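Local coordinates for protein anophensin (Anopheles stephensi, PDB 6XMB) that blocks contact activation of host coagulation factor XII and prekallikrein, limiting bradykinin release, and weakly inhibits the alternative pathway of complement, at residues 11-14 against 15-18; 57-60 against 61-64. All coordinates share one frame; numbering follows the deposited sequence.

Interaction 1 (11-14 against 15-18); sequences LMKV and FRAI
Residues 11-14 and 15-18 form consecutive turns of helix 6-49, linked by i to i+4 backbone hydrogen bonds from Phe-15 N to Leu-11 O, Arg-16 N to Met-12 O at 2.8 Å, Ala-17 N to Lys-13 O and, weakly, Ile-18 N to Val-14 O. On the buried side, Leu-11 and Phe-15 run alongside each other. Phe-15 CG lies beside its own backbone N (chi1 -77°), which turns the ring back toward the preceding turn. Leu-11 meets it at the rim: CD1 is 3.7 Å from Phe-15 CE2, with Leu-11 CG in the ring plane. The same edge faces the backbone, Phe-15 CD2 lying 3.1 Å from Leu-11 O. One turn further, the Val-14 and Ile-18 side chains cross, Val-14 CG1 reaching Ile-18 CD1 at 4.2 Å. Ile-18 CD1 also sits 3.6 Å from Val-14 O, folded against the helix backbone.

The exposed side carries two basic side chains, Lys-13 and Arg-16. A bend at chi3 (57°) brings the Arg-16 guanidinium back over Lys-13, whose CA lies beyond one face, off-centre toward the rim. Arg-16 NH2 is 3.8 Å from Lys-13 CG; the like-charged Lys-13 NZ lies 5.8 Å from Arg-16 NH2.

Outside the helix, Leu-11 and Met-12 pack on Tyr-45 of the second subunit, Val-14 on its Met-65 and Phe-15 on its Arg-41. With buried Leu-11, Val-14, Phe-15 and Ile-18 set against exposed Met-12, Lys-13, Arg-16 and Ala-17, the stretch has the two-sided character of an amphipathic alpha-helix, here contributing to a subunit interface.

Interaction 2 (57-60 against 61-64); sequences LSQP and CLNK
Asn-63 and Gln-59 meet through side chains one helical turn apart, and the Asn-63 side chain folds back over the preceding turn from its first atom. Asn-63 CB is 3.4 Å from Gln-59 O. Because Asn-63 CG lies beside its own backbone N (chi1 -71°), Asn-63 CG stays close as well, 3.2 Å from Gln-59 O. At the amide end the branches divide: Asn-63 ND2 is 3.2 Å from Gln-59 O but poorly angled for a hydrogen bond, while Asn-63 OD1 lies 2.9 Å from Gln-59 NE2. That second approach is short, yet its angle is poor too; the two side-chain amide planes are turned 75° apart, and the groups cross instead of pairing flat. Gln-59 O accepts a main-chain hydrogen bond from Asn-63 N at 2.8 Å, with an N-H...O angle of 157°.

These residues lie at the start of helix 59-80, which Ser-58 opens as its N-cap. Ser-58 OG accepts a weak capping bond from Cys-61 N at 3.4 Å, and the same N-H also makes a weak bond to Ser-58 O. The straighter bond to Ser-58 O comes from Leu-62 N at 3.2 Å, in the carbonyl plane. Pro-60, second in the helix, has no N-H to offer, a place where none is required by an i to i-4 bond; its O receives Lys-64 N at 3.0 Å.

Cys-61 points its sulfur out of this turn into the disulfide with Cys-116, tying the start of helix 59-80 to the end of helix 92-116. Leu-57 and Leu-62 both touch Leu-117, and in the dimer Leu-57 packs on Gln-10 of the second subunit.

Interaction 1 lies in the early turns of helix 6-49 and interaction 2 at the start of helix 59-80, the next helix in the chain. Within one chain they do not touch: their centres are 47 Å apart, their nearest atoms about 33 Å apart, and they sit on opposite sides of the chain's centre. In the two-chain assembly, interaction 2 of one chain meets the region of interaction 1 in the other, since Leu-62 of residues 61-64 packs on Leu-11 of the second subunit. Thus the N-terminal part of helix 6-49 and the capped, disulfide-linked beginning of helix 59-80 both contribute to contacts between the two copies.

Interaction 1 (11-14 against 15-18)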
ATOM      1  N   LEU A  11     -16.239  12.098 -16.468  1.00 47.09           N
ATOM      2  CA  LEU A  11     -14.980  12.408 -15.809  1.00 44.79           C
ATOM      3  C   LEU A  11     -14.976  11.898 -14.377  1.00 47.99           C
ATOM      4  O   LEU A  11     -13.987  11.305 -13.926  1.00 43.20           O
ATOM      5  CB  LEU A  11     -14.742  13.906 -15.843  1.00 47.27           C
ATOM      6  CG  LEU A  11     -13.361  14.386 -15.429  1.00 47.70           C
ATOM      7  CD1 LEU A  11     -12.266  13.741 -16.265  1.00 39.48           C
ATOM      8  CD2 LEU A  11     -13.331  15.891 -15.555  1.00 47.40           C
ATOM      9  N   MET A  12     -16.083  12.113 -13.652  1.00 44.96           N
ATOM     10  CA  MET A  12     -16.141  11.731 -12.250  1.00 45.05           C
ATOM     11  C   MET A  12     -16.219  10.223 -12.091  1.00 41.62           C
ATOM     12  O   MET A  12     -15.874   9.697 -11.034  1.00 40.61           O
ATOM     13  CB  MET A  12     -17.355  12.356 -11.571  1.00 49.29           C
ATOM     14  CG  MET A  12     -17.432  13.869 -11.547  1.00 54.07           C
ATOM     15  SD  MET A  12     -18.743  14.360 -10.376  1.00 66.65           S
ATOM     16  CE  MET A  12     -18.379  13.111  -9.079  1.00 54.02           C
ATOM     17  N   LYS A  13     -16.737   9.541 -13.107  1.00 47.98           N
ATOM     18  CA  LYS A  13     -16.764   8.093 -13.122  1.00 43.80           C
ATOM     19  C   LYS A  13     -15.353   7.528 -13.113  1.00 43.20           C
ATOM     20  O   LYS A  13     -15.051   6.599 -12.347  1.00 39.92           O
ATOM     21  CB  LYS A  13     -17.542   7.631 -14.350  1.00 46.19           C
ATOM     22  CG  LYS A  13     -17.872   6.156 -14.415  1.00 47.36           C
ATOM     23  CD  LYS A  13     -17.167   5.521 -15.599  1.00 45.25           C
ATOM     24  CE  LYS A  13     -17.937   4.303 -16.087  1.00 50.79           C
ATOM     25  NZ  LYS A  13     -19.255   4.693 -16.655  1.00 55.11           N
ATOM     26  N   VAL A  14     -14.458   8.105 -13.923  1.00 44.06           N
ATOM     27  CA  VAL A  14     -13.065   7.660 -13.914  1.00 39.06           C
ATOM     28  C   VAL A  14     -12.422   7.952 -12.567  1.00 39.44           C
ATOM     29  O   VAL A  14     -11.624   7.159 -12.055  1.00 36.99           O
ATOM     30  CB  VAL A  14     -12.270   8.315 -15.062  1.00 40.55           C
ATOM     31  CG1 VAL A  14     -10.807   8.002 -14.925  1.00 37.41           C
ATOM     32  CG2 VAL A  14     -12.792   7.834 -16.404  1.00 40.57           C
ATOM     33  N   PHE A  15     -12.755   9.084 -11.955  1.00 38.81           N
ATOM     34  CA  PHE A  15     -12.126   9.356 -10.669  1.00 41.11           C
ATOM     35  C   PHE A  15     -12.726   8.528  -9.543  1.00 41.12           C
ATOM     36  O   PHE A  15     -12.020   8.229  -8.579  1.00 40.98           O
ATOM     37  CB  PHE A  15     -12.174  10.840 -10.358  1.00 42.77           C
ATOM     38  CG  PHE A  15     -11.163  11.592 -11.137  1.00 44.82           C
ATOM     39  CD1 PHE A  15      -9.843  11.610 -10.726  1.00 41.77           C
ATOM     40  CD2 PHE A  15     -11.503  12.202 -12.330  1.00 43.22           C
ATOM     41  CE1 PHE A  15      -8.899  12.265 -11.472  1.00 41.39           C
ATOM     42  CE2 PHE A  15     -10.551  12.858 -13.061  1.00 44.80           C
ATOM     43  CZ  PHE A  15      -9.250  12.889 -12.627  1.00 42.11           C
ATOM     44  N   ARG A  16     -13.994   8.128  -9.651  1.00 39.56           N
ATOM     45  CA  ARG A  16     -14.559   7.195  -8.671  1.00 40.52           C
ATOM     46  C   ARG A  16     -13.745   5.894  -8.638  1.00 35.16           C
ATOM     47  O   ARG A  16     -13.345   5.422  -7.568  1.00 35.84           O
ATOM     48  CB  ARG A  16     -16.033   6.929  -9.007  1.00 39.55           C
ATOM     49  CG  ARG A  16     -16.778   5.995  -8.043  1.00 43.70           C
ATOM     50  CD  ARG A  16     -18.302   6.305  -8.050  1.00 48.70           C
ATOM     51  NE  ARG A  16     -18.868   6.190  -9.391  1.00 49.14           N
ATOM     52  CZ  ARG A  16     -19.431   7.183 -10.079  1.00 51.88           C
ATOM     53  NH1 ARG A  16     -19.555   8.399  -9.566  1.00 52.36           N
ATOM     54  NH2 ARG A  16     -19.888   6.954 -11.299  1.00 53.48           N
ATOM     55  N   ALA A  17     -13.451   5.337  -9.813  1.00 41.59           N
ATOM     56  CA  ALA A  17     -12.724   4.077  -9.896  1.00 37.74           C
ATOM     57  C   ALA A  17     -11.303   4.201  -9.362  1.00 37.11           C
ATOM     58  O   ALA A  17     -10.719   3.214  -8.899  1.00 39.34           O
ATOM     59  CB  ALA A  17     -12.697   3.597 -11.347  1.00 34.05           C
ATOM     60  N   ILE A  18     -10.732   5.396  -9.406  1.00 37.47           N
ATOM     61  CA  ILE A  18      -9.381   5.598  -8.899  1.00 37.13           C
ATOM     62  C   ILE A  18      -9.399   5.681  -7.386  1.00 39.83           C
ATOM     63  O   ILE A  18      -8.558   5.080  -6.701  1.00 38.25           O
ATOM     64  CB  ILE A  18      -8.759   6.862  -9.521  1.00 34.94           C
ATOM     65  CG1 ILE A  18      -8.350   6.605 -10.969  1.00 34.44           C
ATOM     66  CG2 ILE A  18      -7.599   7.333  -8.689  1.00 38.19           C
ATOM     67  CD1 ILE A  18      -8.077   7.925 -11.775  1.00 34.53           C
TER

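Interaction 2 (57-60 against 61-64)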
ATOM      1  N   LEU A  57      15.909 -13.989  25.862  1.00 75.25           N
ATOM      2  CA  LEU A  57      15.369 -14.023  24.511  1.00 72.57           C
ATOM      3  C   LEU A  57      16.469 -13.807  23.487  1.00 70.12           C
ATOM      4  O   LEU A  57      17.339 -12.950  23.661  1.00 71.96           O
ATOM      5  CB  LEU A  57      14.288 -12.958  24.332  1.00 71.90           C
ATOM      6  CG  LEU A  57      12.918 -13.238  24.946  1.00 72.19           C
ATOM      7  CD1 LEU A  57      11.914 -12.237  24.398  1.00 72.19           C
ATOM      8  CD2 LEU A  57      12.475 -14.660  24.662  1.00 68.55           C
ATOM      9  N   SER A  58      16.416 -14.583  22.409  1.00 74.31           N
ATOM     10  CA  SER A  58      17.399 -14.483  21.336  1.00 75.02           C
ATOM     11  C   SER A  58      17.032 -13.314  20.430  1.00 74.56           C
ATOM     12  O   SER A  58      16.083 -13.405  19.644  1.00 72.84           O
ATOM     13  CB  SER A  58      17.456 -15.786  20.545  1.00 72.95           C
ATOM     14  OG  SER A  58      18.270 -15.655  19.389  1.00 71.44           O
ATOM     15  N   GLN A  59      17.770 -12.216  20.525  1.00 81.58           N
ATOM     16  CA  GLN A  59      17.407 -11.108  19.648  1.00 78.33           C
ATOM     17  C   GLN A  59      17.811 -11.339  18.191  1.00 77.39           C
ATOM     18  O   GLN A  59      17.154 -10.790  17.298  1.00 73.16           O
ATOM     19  CB  GLN A  59      17.988  -9.788  20.148  1.00 82.66           C
ATOM     20  CG  GLN A  59      17.138  -8.596  19.712  1.00 78.81           C
ATOM     21  CD  GLN A  59      17.971  -7.494  19.101  1.00 88.76           C
ATOM     22  OE1 GLN A  59      19.115  -7.274  19.497  1.00 97.73           O
ATOM     23  NE2 GLN A  59      17.403  -6.795  18.122  1.00 87.80           N
ATOM     24  N   PRO A  60      18.867 -12.106  17.883  1.00 77.54           N
ATOM     25  CA  PRO A  60      19.023 -12.564  16.489  1.00 76.79           C
ATOM     26  C   PRO A  60      17.769 -13.221  15.939  1.00 68.48           C
ATOM     27  O   PRO A  60      17.503 -13.139  14.736  1.00 65.87           O
ATOM     28  CB  PRO A  60      20.177 -13.569  16.579  1.00 84.51           C
ATOM     29  CG  PRO A  60      20.996 -13.078  17.703  1.00 91.46           C
ATOM     30  CD  PRO A  60      20.052 -12.451  18.694  1.00 86.36           C
ATOM     31  N   CYS A  61      16.989 -13.880  16.799  1.00 76.21           N
ATOM     32  CA  CYS A  61      15.770 -14.550  16.365  1.00 70.92           C
ATOM     33  C   CYS A  61      14.663 -13.540  16.087  1.00 63.90           C
ATOM     34  O   CYS A  61      13.926 -13.676  15.104  1.00 58.65           O
ATOM     35  CB  CYS A  61      15.337 -15.565  17.430  1.00 71.21           C
ATOM     36  SG  CYS A  61      13.815 -16.521  17.114  1.00 65.24           S
ATOM     37  N   LEU A  62      14.533 -12.521  16.939  1.00 69.24           N
ATOM     38  CA  LEU A  62      13.582 -11.449  16.662  1.00 65.49           C
ATOM     39  C   LEU A  62      13.977 -10.690  15.407  1.00 65.34           C
ATOM     40  O   LEU A  62      13.114 -10.269  14.626  1.00 60.85           O
ATOM     41  CB  LEU A  62      13.495 -10.496  17.854  1.00 66.85           C
ATOM     42  CG  LEU A  62      13.013 -11.094  19.175  1.00 67.90           C
ATOM     43  CD1 LEU A  62      13.153 -10.075  20.294  1.00 71.15           C
ATOM     44  CD2 LEU A  62      11.568 -11.579  19.066  1.00 59.61           C
ATOM     45  N   ASN A  63      15.283 -10.516  15.192  1.00 65.70           N
ATOM     46  CA  ASN A  63      15.760  -9.830  13.997  1.00 65.81           C
ATOM     47  C   ASN A  63      15.420 -10.614  12.735  1.00 61.70           C
ATOM     48  O   ASN A  63      14.913 -10.043  11.764  1.00 60.69           O
ATOM     49  CB  ASN A  63      17.265  -9.584  14.102  1.00 74.11           C
ATOM     50  CG  ASN A  63      17.604  -8.519  15.123  1.00 79.99           C
ATOM     51  OD1 ASN A  63      16.788  -7.630  15.407  1.00 76.79           O
ATOM     52  ND2 ASN A  63      18.806  -8.602  15.690  1.00 87.17           N
ATOM     53  N   LYS A  64      15.682 -11.926  12.729  1.00 65.72           N
ATOM     54  CA  LYS A  64      15.277 -12.750  11.593  1.00 63.77           C
ATOM     55  C   LYS A  64      13.775 -12.641  11.335  1.00 59.39           C
ATOM     56  O   LYS A  64      13.349 -12.533  10.177  1.00 58.17           O
ATOM     57  CB  LYS A  64      15.670 -14.210  11.822  1.00 64.84           C
ATOM     58  CG  LYS A  64      15.189 -15.143  10.714  1.00 63.40           C
ATOM     59  CD  LYS A  64      16.168 -16.272  10.429  1.00 71.41           C
ATOM     60  CE  LYS A  64      15.994 -17.428  11.390  1.00 72.54           C
ATOM     61  NZ  LYS A  64      14.757 -18.182  11.070  1.00 72.09           N
TER